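Long-range contacts in adenosine kinase (Sinorhizobium meliloti, PDB 3UBO), which probably catalyses the ATP-dependent phosphorylation of adenosine to AMP, as a kinase of the pfkB family: residues V154-G159 / E184-L189; T210-F215 / D240-A245. All blocks are in the same frame, centred on the assembly; numbering follows the deposited sequence.

Interaction 1 of 2, residues V154-G159 / E184-L189; sequences VTYFEG and ETAMTL. With ADN (adenosine), chain C.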
ATOM      1  N   VAL A 154      26.602  -5.437  13.429  1.00 63.52           N
ATOM      2  CA  VAL A 154      26.862  -5.359  12.015  1.00 64.32           C
ATOM      3  C   VAL A 154      26.489  -4.014  11.388  1.00 64.59           C
ATOM      4  O   VAL A 154      25.554  -3.330  11.837  1.00 65.24           O
ATOM      5  CB  VAL A 154      26.231  -6.455  11.291  1.00 62.57           C
ATOM      6  CG1 VAL A 154      26.719  -6.393   9.885  1.00 64.48           C
ATOM      7  CG2 VAL A 154      26.724  -7.742  11.900  1.00 64.20           C
ATOM      8  N   THR A 155      27.267  -3.609  10.395  1.00 62.25           N
ATOM      9  CA  THR A 155      26.836  -2.555   9.487  1.00 62.20           C
ATOM     10  C   THR A 155      26.611  -3.209   8.087  1.00 62.73           C
ATOM     11  O   THR A 155      27.460  -3.978   7.559  1.00 61.79           O
ATOM     12  CB  THR A 155      27.797  -1.276   9.543  1.00 65.68           C
ATOM     13  OG1 THR A 155      27.716  -0.624  10.835  1.00 63.57           O
ATOM     14  CG2 THR A 155      27.474  -0.236   8.441  1.00 62.22           C
ATOM     15  N   TYR A 156      25.421  -2.983   7.531  1.00 61.16           N
ATOM     16  CA  TYR A 156      25.085  -3.594   6.251  1.00 59.26           C
ATOM     17  C   TYR A 156      24.612  -2.543   5.263  1.00 59.56           C
ATOM     18  O   TYR A 156      23.897  -1.598   5.657  1.00 56.89           O
ATOM     19  CB  TYR A 156      24.017  -4.582   6.516  1.00 60.13           C
ATOM     20  CG  TYR A 156      23.350  -5.243   5.333  1.00 62.24           C
ATOM     21  CD1 TYR A 156      23.920  -6.357   4.724  1.00 60.90           C
ATOM     22  CD2 TYR A 156      22.119  -4.801   4.871  1.00 60.26           C
ATOM     23  CE1 TYR A 156      23.300  -7.005   3.674  1.00 63.51           C
ATOM     24  CE2 TYR A 156      21.463  -5.470   3.811  1.00 62.12           C
ATOM     25  CZ  TYR A 156      22.052  -6.580   3.209  1.00 62.89           C
ATOM     26  OH  TYR A 156      21.414  -7.259   2.160  1.00 59.42           O
ATOM     27  N   PHE A 157      25.032  -2.700   3.999  1.00 58.52           N
ATOM     28  CA  PHE A 157      24.845  -1.665   2.965  1.00 57.73           C
ATOM     29  C   PHE A 157      24.734  -2.277   1.577  1.00 57.25           C
ATOM     30  O   PHE A 157      25.306  -3.348   1.315  1.00 56.65           O
ATOM     31  CB  PHE A 157      26.029  -0.649   2.971  1.00 61.00           C
ATOM     32  CG  PHE A 157      27.339  -1.227   2.407  1.00 60.84           C
ATOM     33  CD1 PHE A 157      28.272  -1.848   3.249  1.00 60.21           C
ATOM     34  CD2 PHE A 157      27.601  -1.202   1.034  1.00 61.03           C
ATOM     35  CE1 PHE A 157      29.433  -2.410   2.736  1.00 61.50           C
ATOM     36  CE2 PHE A 157      28.759  -1.757   0.509  1.00 62.50           C
ATOM     37  CZ  PHE A 157      29.679  -2.362   1.363  1.00 65.57           C
ATOM     38  N   GLU A 158      24.037  -1.567   0.678  1.00 56.79           N
ATOM     39  CA  GLU A 158      23.761  -2.080  -0.696  1.00 60.46           C
ATOM     40  C   GLU A 158      24.931  -1.881  -1.652  1.00 58.76           C
ATOM     41  O   GLU A 158      25.599  -0.836  -1.574  1.00 60.38           O
ATOM     42  CB  GLU A 158      22.480  -1.427  -1.343  1.00 60.33           C
ATOM     43  CG  GLU A 158      21.124  -1.519  -0.575  1.00 55.19           C
ATOM     44  CD  GLU A 158      20.375  -0.169  -0.616  1.00 57.02           C
ATOM     45  OE1 GLU A 158      19.186  -0.154  -0.158  1.00 53.56           O
ATOM     46  OE2 GLU A 158      20.995   0.886  -1.072  1.00 57.24           O
ATOM     47  N   GLY A 159      25.189  -2.851  -2.530  1.00 56.04           N
ATOM     48  CA  GLY A 159      25.925  -2.594  -3.757  1.00 59.26           C
ATOM     49  C   GLY A 159      25.252  -1.455  -4.539  1.00 61.93           C
ATOM     50  O   GLY A 159      25.910  -0.615  -5.188  1.00 60.63           O
ATOM     51  N   GLU A 184      31.372  -5.742  12.737  1.00 67.80           N
ATOM     52  CA  GLU A 184      31.438  -6.433  11.448  1.00 68.08           C
ATOM     53  C   GLU A 184      30.651  -5.671  10.370  1.00 68.63           C
ATOM     54  O   GLU A 184      29.641  -4.997  10.666  1.00 65.88           O
ATOM     55  CB  GLU A 184      30.885  -7.861  11.571  1.00 65.16           C
ATOM     56  CG  GLU A 184      31.977  -8.911  11.833  1.00 66.75           C
ATOM     57  CD  GLU A 184      31.411 -10.237  12.223  1.00 66.99           C
ATOM     58  OE1 GLU A 184      31.776 -11.251  11.580  1.00 67.30           O
ATOM     59  OE2 GLU A 184      30.574 -10.258  13.159  1.00 66.74           O
ATOM     60  N   THR A 185      31.117  -5.783   9.126  1.00 67.79           N
ATOM     61  CA  THR A 185      30.487  -5.061   8.041  1.00 67.84           C
ATOM     62  C   THR A 185      29.844  -6.015   7.045  1.00 66.31           C
ATOM     63  O   THR A 185      30.425  -7.049   6.695  1.00 66.25           O
ATOM     64  CB  THR A 185      31.485  -4.118   7.294  1.00 68.23           C
ATOM     65  OG1 THR A 185      32.435  -4.889   6.534  1.00 68.94           O
ATOM     66  CG2 THR A 185      32.196  -3.195   8.262  1.00 67.46           C
ATOM     67  N   ALA A 186      28.669  -5.652   6.550  1.00 62.25           N
ATOM     68  CA  ALA A 186      28.076  -6.546   5.586  1.00 66.17           C
ATOM     69  C   ALA A 186      27.545  -5.879   4.325  1.00 63.99           C
ATOM     70  O   ALA A 186      27.206  -4.694   4.337  1.00 60.07           O
ATOM     71  CB  ALA A 186      26.998  -7.420   6.265  1.00 62.37           C
HETATM   72  N   MSE A 187      27.448  -6.671   3.255  1.00 64.00           N
HETATM   73  CA  MSE A 187      26.750  -6.206   2.062  1.00 66.10           C
HETATM   74  C   MSE A 187      25.900  -7.205   1.267  1.00 65.14           C
HETATM   75  O   MSE A 187      26.223  -8.373   1.173  1.00 66.76           O
HETATM   76  CB  MSE A 187      27.740  -5.594   1.092  1.00 67.10           C
HETATM   77  CG  MSE A 187      28.288  -6.613   0.076  1.00 69.85           C
HETATM   78 SE   MSE A 187      29.768  -5.792  -0.994  1.00 96.70          SE
HETATM   79  CE  MSE A 187      28.779  -4.343  -1.964  1.00 65.23           C
ATOM     80  N   THR A 188      24.845  -6.708   0.622  1.00 64.61           N
ATOM     81  CA  THR A 188      24.185  -7.461  -0.465  1.00 64.04           C
ATOM     82  C   THR A 188      24.714  -7.057  -1.845  1.00 63.14           C
ATOM     83  O   THR A 188      24.955  -5.893  -2.084  1.00 62.87           O
ATOM     84  CB  THR A 188      22.707  -7.167  -0.496  1.00 61.63           C
ATOM     85  OG1 THR A 188      22.299  -7.226  -1.851  1.00 62.16           O
ATOM     86  CG2 THR A 188      22.433  -5.766  -0.029  1.00 61.65           C
ATOM     87  N   LEU A 189      24.875  -7.982  -2.767  1.00 61.92           N
ATOM     88  CA  LEU A 189      25.250  -7.578  -4.126  1.00 63.03           C
ATOM     89  C   LEU A 189      24.125  -6.885  -4.924  1.00 64.50           C
ATOM     90  O   LEU A 189      24.294  -6.503  -6.091  1.00 63.31           O
ATOM     91  CB  LEU A 189      25.693  -8.802  -4.902  1.00 66.97           C
ATOM     92  CG  LEU A 189      27.167  -9.110  -4.747  1.00 67.87           C
ATOM     93  CD1 LEU A 189      27.596  -8.525  -3.451  1.00 67.06           C
ATOM     94  CD2 LEU A 189      27.390 -10.591  -4.804  1.00 65.39           C
TER
HETATM   95  O5' ADN C 353      14.861  -6.014  -3.603  1.00 62.56           O
HETATM   96  C5' ADN C 353      13.642  -5.429  -3.008  1.00 59.20           C
HETATM   97  C4' ADN C 353      13.642  -3.863  -2.950  1.00 57.27           C
HETATM   98  O4' ADN C 353      14.568  -3.260  -3.862  1.00 60.11           O
HETATM   99  C3' ADN C 353      12.360  -2.881  -3.025  1.00 55.91           C
HETATM  100  O3' ADN C 353      11.432  -2.686  -1.985  1.00 58.64           O
HETATM  101  C2' ADN C 353      12.988  -1.547  -3.550  1.00 56.50           C
HETATM  102  O2' ADN C 353      12.665  -0.356  -2.800  1.00 55.59           O
HETATM  103  C1' ADN C 353      14.419  -1.907  -3.611  1.00 59.74           C
HETATM  104  N9  ADN C 353      15.122  -1.174  -4.707  1.00 61.81           N
HETATM  105  C8  ADN C 353      14.862  -1.077  -6.105  1.00 62.11           C
HETATM  106  N7  ADN C 353      15.917  -0.370  -6.741  1.00 59.29           N
HETATM  107  C5  ADN C 353      16.834  -0.041  -5.727  1.00 62.73           C
HETATM  108  C6  ADN C 353      18.061   0.678  -5.741  1.00 61.53           C
HETATM  109  N6  ADN C 353      18.622   1.199  -6.958  1.00 60.93           N
HETATM  110  N1  ADN C 353      18.764   0.839  -4.492  1.00 61.70           N
HETATM  111  C2  ADN C 353      18.228   0.291  -3.281  1.00 60.08           C
HETATM  112  N3  ADN C 353      17.011  -0.432  -3.223  1.00 58.33           N
HETATM  113  C4  ADN C 353      16.334  -0.559  -4.459  1.00 60.90           C
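E184, first residue of strand 184-188, pairs with V154 of the parallel strand 152-158. Its carbonyl oxygen accepts the backbone N-H of T155 (O to N 2.8 Å), while its carboxylate turns to Y290. T185 sends its hydroxyl to T210, away from this pairing. The methyl of A186 sits in the plane of the Y156 ring, with CB 3.6 Å from CD1 of Y156 and 3.8 Å from CG1 of V154. Y156 carries its ring anti to the backbone N (chi1 172°), which runs it forward along the neighbouring strand toward T188; A186 O, meanwhile, accepts F157 N at 3.0 Å. M187, modelled as selenomethionine, uses the opposite face of the sheet: its CB lies over the F157 ring, 4.0 Å from the centroid, and its chain bends at chi3 to bring CE 3.6 Å from CE2 of F157. The selenium stands obliquely to the same ring. Beyond it, T188 O accepts G159 N at 3.1 Å. These strands belong to a beta-alpha-beta unit in the central sheet, with helix 168-179 between them. At the C-terminal end of strand 152-158, OE1 of E158 lies 3.3 Å from C2 of adenosine. Backbone amides of N13 and A63 grip the two oxygens of this carboxylate, so it is positioned by the protein and probably lends negative polarity beside the base.

Interaction 2 of 2, residues T210-F215 / D240-A245; sequences TVDIVF and DCKLAA
F215 lays its ring obliquely against the methyl of A245, whose CB is 3.8 Å from CD1 of the phenylalanine. The ring also meets F286 edge-to-face and rests on A283 and L287, so helix 278-290, whose N-terminal residues A278 and G279, with Y282 one turn on, line the ADP pocket, packs against this end of the contact. One residue back, V214 turns one side of its CB to both A244 and C241: this atom is 4.1 Å from CB of A244 and 4.0 Å from SG of C241. The backbone N-H of V214 reaches the carbonyl oxygen of L243 (N to O 3.0 Å). That oxygen is also approached by the CA of I213, at 3.2 Å. Strand 213-217 lies in the central sheet of the pfkB fold, beside 184-188; helices 218-224 and 230-240 follow, and the chain returns through 240-245 to the short strand 246-247, running in roughly the same direction as 213-215. I213 and L243 point the same way and lie alongside each other; the isoleucine rotamer, with CG1 beside the backbone N (chi1 -50°), places CG1 4.0 Å from CB of L243. The isoleucine also touches A186, while the leucine reaches on to V255 and Y290. D212 and K242 likewise run side by side. The lysine is extended beyond CG, which carries NZ to 3.3 Å from OD1 of D212 in a salt bridge near the protein surface. The other carboxylate oxygen of D212, OD2, accepts the backbone N-H of T185 and a hydrogen bond from NE2 of H179, the last residue of helix 168-179.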
ATOM      1  N   THR A 210      37.530  -4.676   3.945  1.00 73.54           N
ATOM      2  CA  THR A 210      36.541  -3.611   4.210  1.00 72.55           C
ATOM      3  C   THR A 210      35.128  -4.156   4.538  1.00 75.17           C
ATOM      4  O   THR A 210      34.507  -3.698   5.525  1.00 74.69           O
ATOM      5  CB  THR A 210      36.375  -2.639   3.050  1.00 71.24           C
ATOM      6  OG1 THR A 210      37.639  -2.031   2.759  1.00 74.03           O
ATOM      7  CG2 THR A 210      35.390  -1.554   3.473  1.00 68.72           C
ATOM      8  N   VAL A 211      34.645  -5.112   3.719  1.00 71.14           N
ATOM      9  CA  VAL A 211      33.419  -5.828   3.923  1.00 69.28           C
ATOM     10  C   VAL A 211      33.772  -7.214   4.351  1.00 72.64           C
ATOM     11  O   VAL A 211      34.455  -7.978   3.625  1.00 73.97           O
ATOM     12  CB  VAL A 211      32.573  -5.992   2.611  1.00 73.26           C
ATOM     13  CG1 VAL A 211      31.299  -6.795   2.846  1.00 69.57           C
ATOM     14  CG2 VAL A 211      32.194  -4.651   2.080  1.00 75.27           C
ATOM     15  N   ASP A 212      33.226  -7.549   5.510  1.00 70.40           N
ATOM     16  CA  ASP A 212      33.306  -8.868   6.083  1.00 70.90           C
ATOM     17  C   ASP A 212      32.395  -9.872   5.356  1.00 71.87           C
ATOM     18  O   ASP A 212      32.884 -10.762   4.637  1.00 73.00           O
ATOM     19  CB  ASP A 212      32.925  -8.765   7.571  1.00 70.48           C
ATOM     20  CG  ASP A 212      33.952  -8.017   8.351  1.00 70.62           C
ATOM     21  OD1 ASP A 212      35.138  -8.274   8.020  1.00 70.63           O
ATOM     22  OD2 ASP A 212      33.597  -7.190   9.258  1.00 69.47           O
ATOM     23  N   ILE A 213      31.079  -9.707   5.565  1.00 70.87           N
ATOM     24  CA  ILE A 213      30.009 -10.631   5.099  1.00 70.20           C
ATOM     25  C   ILE A 213      29.339 -10.258   3.743  1.00 68.75           C
ATOM     26  O   ILE A 213      29.012  -9.071   3.484  1.00 68.80           O
ATOM     27  CB  ILE A 213      28.900 -10.738   6.177  1.00 68.62           C
ATOM     28  CG1 ILE A 213      29.510 -11.048   7.553  1.00 68.03           C
ATOM     29  CG2 ILE A 213      27.878 -11.782   5.786  1.00 68.75           C
ATOM     30  CD1 ILE A 213      28.695 -10.552   8.735  1.00 64.94           C
ATOM     31  N   VAL A 214      29.143 -11.259   2.882  1.00 66.71           N
ATOM     32  CA  VAL A 214      28.535 -11.029   1.567  1.00 66.41           C
ATOM     33  C   VAL A 214      27.212 -11.784   1.312  1.00 69.06           C
ATOM     34  O   VAL A 214      27.227 -13.029   1.179  1.00 70.46           O
ATOM     35  CB  VAL A 214      29.541 -11.374   0.466  1.00 66.89           C
ATOM     36  CG1 VAL A 214      28.862 -11.556  -0.879  1.00 65.46           C
ATOM     37  CG2 VAL A 214      30.569 -10.298   0.408  1.00 69.61           C
ATOM     38  N   PHE A 215      26.069 -11.078   1.245  1.00 67.57           N
ATOM     39  CA  PHE A 215      24.794 -11.721   0.781  1.00 66.81           C
ATOM     40  C   PHE A 215      24.604 -11.488  -0.717  1.00 66.45           C
ATOM     41  O   PHE A 215      24.903 -10.378  -1.220  1.00 68.99           O
ATOM     42  CB  PHE A 215      23.555 -11.190   1.506  1.00 64.77           C
ATOM     43  CG  PHE A 215      23.593 -11.352   2.999  1.00 66.64           C
ATOM     44  CD1 PHE A 215      22.797 -12.305   3.614  1.00 60.60           C
ATOM     45  CD2 PHE A 215      24.414 -10.519   3.799  1.00 65.01           C
ATOM     46  CE1 PHE A 215      22.799 -12.449   4.982  1.00 60.48           C
ATOM     47  CE2 PHE A 215      24.442 -10.672   5.183  1.00 63.44           C
ATOM     48  CZ  PHE A 215      23.622 -11.671   5.769  1.00 63.50           C
ATOM     49  N   ASP A 240      37.294 -14.572  -0.528  1.00 84.48           N
ATOM     50  CA  ASP A 240      37.353 -13.103  -0.560  1.00 82.95           C
ATOM     51  C   ASP A 240      36.647 -12.401   0.614  1.00 81.97           C
ATOM     52  O   ASP A 240      36.865 -11.178   0.860  1.00 78.94           O
ATOM     53  CB  ASP A 240      36.905 -12.581  -1.925  1.00 83.67           C
ATOM     54  CG  ASP A 240      37.693 -13.200  -3.070  1.00 85.71           C
ATOM     55  OD1 ASP A 240      38.668 -13.936  -2.792  1.00 86.66           O
ATOM     56  OD2 ASP A 240      37.345 -12.956  -4.254  1.00 87.09           O
ATOM     57  N   CYS A 241      35.829 -13.187   1.338  1.00 79.80           N
ATOM     58  CA  CYS A 241      35.196 -12.745   2.597  1.00 76.52           C
ATOM     59  C   CYS A 241      35.221 -13.807   3.721  1.00 74.22           C
ATOM     60  O   CYS A 241      35.449 -14.994   3.474  1.00 78.17           O
ATOM     61  CB  CYS A 241      33.766 -12.247   2.337  1.00 75.07           C
ATOM     62  SG  CYS A 241      32.728 -13.497   1.539  1.00 76.81           S
ATOM     63  N   LYS A 242      34.961 -13.381   4.955  1.00 73.49           N
ATOM     64  CA  LYS A 242      34.931 -14.298   6.101  1.00 75.07           C
ATOM     65  C   LYS A 242      33.783 -15.274   5.935  1.00 77.41           C
ATOM     66  O   LYS A 242      33.940 -16.506   6.057  1.00 77.62           O
ATOM     67  CB  LYS A 242      34.798 -13.528   7.427  1.00 71.65           C
ATOM     68  CG  LYS A 242      36.047 -12.678   7.700  1.00 77.34           C
ATOM     69  CD  LYS A 242      36.020 -11.829   8.995  1.00 79.67           C
ATOM     70  CE  LYS A 242      37.003 -10.628   8.862  1.00 75.54           C
ATOM     71  NZ  LYS A 242      37.083  -9.851  10.159  1.00 78.82           N
ATOM     72  N   LEU A 243      32.630 -14.672   5.618  1.00 78.52           N
ATOM     73  CA  LEU A 243      31.302 -15.278   5.625  1.00 75.64           C
ATOM     74  C   LEU A 243      30.511 -14.775   4.391  1.00 74.59           C
ATOM     75  O   LEU A 243      30.577 -13.585   4.017  1.00 74.42           O
ATOM     76  CB  LEU A 243      30.589 -14.891   6.936  1.00 72.34           C
ATOM     77  CG  LEU A 243      29.270 -15.604   7.203  1.00 73.19           C
ATOM     78  CD1 LEU A 243      29.453 -17.064   6.818  1.00 73.47           C
ATOM     79  CD2 LEU A 243      28.780 -15.420   8.659  1.00 71.54           C
ATOM     80  N   ALA A 244      29.767 -15.680   3.766  1.00 73.26           N
ATOM     81  CA  ALA A 244      28.991 -15.355   2.573  1.00 72.40           C
ATOM     82  C   ALA A 244      27.713 -16.261   2.337  1.00 73.80           C
ATOM     83  O   ALA A 244      27.800 -17.416   1.911  1.00 71.26           O
ATOM     84  CB  ALA A 244      29.903 -15.373   1.372  1.00 72.07           C
ATOM     85  N   ALA A 245      26.540 -15.692   2.612  1.00 72.07           N
ATOM     86  CA  ALA A 245      25.242 -16.309   2.356  1.00 71.02           C
ATOM     87  C   ALA A 245      24.712 -16.112   0.901  1.00 70.23           C
ATOM     88  O   ALA A 245      24.719 -14.987   0.382  1.00 68.54           O
ATOM     89  CB  ALA A 245      24.231 -15.785   3.382  1.00 68.18           C
TER

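From the N terminus, interaction 1 comes first: it closes the loop that leaves strand 152-158, passes through helix 168-179 and returns as strand 184-188. Interaction 2 then closes a second loop, from strand 213-217 through helices 218-224 and 230-240 to residues 240-245. The two are in series, neither nesting nor crossing, with 190-209 between them contributing helices 192-197 and 199-207. Strands 184-188 and 213-217 are neighbours, and M187 O probably bonds to F215 N (2.7 Å). Together the contacts tie the sheet's middle, beside adenosine, to the part of the sheet around strand 246-247.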